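Local coordinates for response regulator receiver modulated diguanylate cyclase with PAS/PAC sensor (Desulfovibrio desulfuricans subsp. desulfuricans, PDB 3CG0), which probably senses a phosphorylation signal through its receiver domain, the part crystallised here, to modulate a diguanylate cyclase that makes the second messenger cyclic di-GMP, at residues Asp17-Ala22 with Val39-Glu44. Numbering follows the deposited sequence.
Sequences DGRLAA and VFDNGE
Asp-17 and Asp-41 lie side by side where two loops come closest, their CA atoms 4.4 Å apart. Their carboxylates are turned 70° from one another, and the nearest approach of the Asp-17 carboxylate is to backbone, with OD1 3.6 Å from the carbonyl O of Asp-41. Both oxygens are acceptors and the separation is long, so this is van der Waals proximity. Asp-17 was modelled in two conformers; values involving its carboxylate describe one of them and carry limited weight. Asp-41 directs its CB toward 17-22, and chi1 of 65° sets CG between the backbone N and the carbonyl carbon. Its OD1 is 4.8 Å from OD1 of Asp-17. Arg-19 NH2 lies 4.4 Å from Asp-41 OD1. That oxygen is well out of the guanidinium plane and no N-H is aimed at it, so opposite charges are merely near each other, beyond salt-bridge range. These loops leave the C-terminal ends of neighbouring parallel strands, 11-15 and 35-40, in the beta-alpha-beta unit that opens the CheY-like receiver fold, with helix 19-32 as the crossover. Glu-16 and Asp-17 follow strand 11-15, where receiver domains carry the acidic pair of the metal and phosphorylation site; Asp-61 is the predicted phospho-acceptor. Gly-18 occupies the N-cap position of helix 19-32, and its O accepts the first-turn bond from Ala-22 N at 3.0 Å. That turn brings the buried Ala-22 methyl over the edge strand, where CB meets Val-39 CG1 at 3.8 Å. With CG1 anti to the backbone N (chi1 177°), this branch makes the apolar contact. Val-39 also packs on Ile-14 of the adjacent strand, whereas Phe-40 points away from 17-22, its side chain lying against Glu-45, Ala-46 and Cys-49 of helix 43-53.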
loop_
_atom_site.group_PDB
_atom_site.type_symbol
_atom_site.label_atom_id
_atom_site.label_comp_id
_atom_site.label_asym_id
_atom_site.label_seq_id
_atom_site.Cartn_x
_atom_site.Cartn_y
_atom_site.Cartn_z
ATOM N N ASP C 17 29.557 -14.952 23.519
ATOM C CA ASP C 17 30.696 -15.602 24.187
ATOM C C ASP C 17 30.324 -16.145 25.576
ATOM O O ASP C 17 30.683 -17.269 25.917
ATOM C CB ASP C 17 31.892 -14.640 24.289
ATOM C CG ASP C 17 33.209 -15.268 23.819
ATOM O OD1 ASP C 17 33.424 -16.488 24.016
ATOM O OD2 ASP C 17 34.038 -14.526 23.252
ATOM N N GLY C 18 29.607 -15.346 26.365
ATOM C CA GLY C 18 29.149 -15.757 27.703
ATOM C C GLY C 18 28.076 -16.834 27.667
ATOM O O GLY C 18 26.933 -16.565 27.296
ATOM N N ARG C 19 28.452 -18.054 28.067
ATOM C CA ARG C 19 27.589 -19.249 27.963
ATOM C C ARG C 19 26.282 -19.195 28.755
ATOM O O ARG C 19 25.288 -19.791 28.354
ATOM C CB ARG C 19 28.361 -20.520 28.334
ATOM C CG ARG C 19 29.075 -21.156 27.172
ATOM C CD ARG C 19 29.130 -22.659 27.343
ATOM N NE ARG C 19 29.876 -23.316 26.270
ATOM C CZ ARG C 19 31.184 -23.560 26.301
ATOM N NH1 ARG C 19 31.915 -23.206 27.356
ATOM N NH2 ARG C 19 31.762 -24.164 25.271
ATOM N N LEU C 20 26.297 -18.480 29.873
ATOM C CA LEU C 20 25.101 -18.287 30.677
ATOM C C LEU C 20 24.158 -17.262 30.051
ATOM O O LEU C 20 22.940 -17.410 30.127
ATOM C CB LEU C 20 25.476 -17.873 32.104
ATOM C CG LEU C 20 24.346 -17.749 33.127
ATOM C CD1 LEU C 20 23.659 -19.087 33.328
ATOM C CD2 LEU C 20 24.885 -17.211 34.442
ATOM N N ALA C 21 24.731 -16.222 29.446
ATOM C CA ALA C 21 23.965 -15.188 28.749
ATOM C C ALA C 21 23.287 -15.762 27.515
ATOM O O ALA C 21 22.118 -15.469 27.262
ATOM C CB ALA C 21 24.868 -14.028 28.371
ATOM N N ALA C 22 24.016 -16.597 26.771
ATOM C CA ALA C 22 23.475 -17.341 25.635
ATOM C C ALA C 22 22.283 -18.197 26.018
ATOM O O ALA C 22 21.267 -18.204 25.326
ATOM C CB ALA C 22 24.554 -18.220 25.016
ATOM N N VAL C 39 23.639 -21.517 18.253
ATOM C CA VAL C 39 24.298 -20.655 19.229
ATOM C C VAL C 39 25.813 -20.828 19.062
ATOM O O VAL C 39 26.331 -21.954 19.109
ATOM C CB VAL C 39 23.853 -20.927 20.679
ATOM C CG1 VAL C 39 24.625 -20.042 21.655
ATOM C CG2 VAL C 39 22.362 -20.650 20.848
ATOM N N PHE C 40 26.508 -19.709 18.839
ATOM C CA PHE C 40 27.930 -19.734 18.528
ATOM C C PHE C 40 28.687 -18.828 19.482
ATOM O O PHE C 40 28.153 -17.813 19.927
ATOM C CB PHE C 40 28.147 -19.296 17.079
ATOM C CG PHE C 40 27.406 -20.135 16.077
ATOM C CD1 PHE C 40 27.933 -21.344 15.646
ATOM C CD2 PHE C 40 26.179 -19.727 15.574
ATOM C CE1 PHE C 40 27.261 -22.138 14.730
ATOM C CE2 PHE C 40 25.497 -20.520 14.647
ATOM C CZ PHE C 40 26.038 -21.725 14.231
ATOM N N ASP C 41 29.923 -19.201 19.808
ATOM C CA ASP C 41 30.741 -18.412 20.737
ATOM C C ASP C 41 31.904 -17.709 20.048
ATOM O O ASP C 41 32.437 -16.729 20.559
ATOM C CB ASP C 41 31.213 -19.250 21.940
ATOM C CG ASP C 41 32.160 -20.395 21.553
ATOM O OD1 ASP C 41 32.791 -20.949 22.475
ATOM O OD2 ASP C 41 32.271 -20.756 20.359
ATOM N N ASN C 42 32.306 -18.236 18.901
ATOM C CA ASN C 42 33.238 -17.550 18.026
ATOM C C ASN C 42 32.539 -17.201 16.715
ATOM O O ASN C 42 31.727 -17.982 16.202
ATOM C CB ASN C 42 34.524 -18.371 17.808
ATOM C CG ASN C 42 34.437 -19.318 16.629
ATOM O OD1 ASN C 42 35.181 -19.182 15.660
ATOM N ND2 ASN C 42 33.516 -20.274 16.700
ATOM N N GLY C 43 32.851 -16.023 16.188
ATOM C CA GLY C 43 32.173 -15.499 15.012
ATOM C C GLY C 43 32.406 -16.194 13.683
ATOM O O GLY C 43 31.494 -16.248 12.850
ATOM N N GLU C 44 33.617 -16.723 13.484
ATOM C CA GLU C 44 33.994 -17.384 12.226
ATOM C C GLU C 44 33.103 -18.569 11.850
ATOM O O GLU C 44 32.707 -18.704 10.686
ATOM C CB GLU C 44 35.463 -17.817 12.248
ATOM C CG GLU C 44 36.402 -16.836 11.562
ATOM C CD GLU C 44 37.872 -17.256 11.609
ATOM O OE1 GLU C 44 38.247 -18.107 12.448
ATOM O OE2 GLU C 44 38.659 -16.721 10.798
#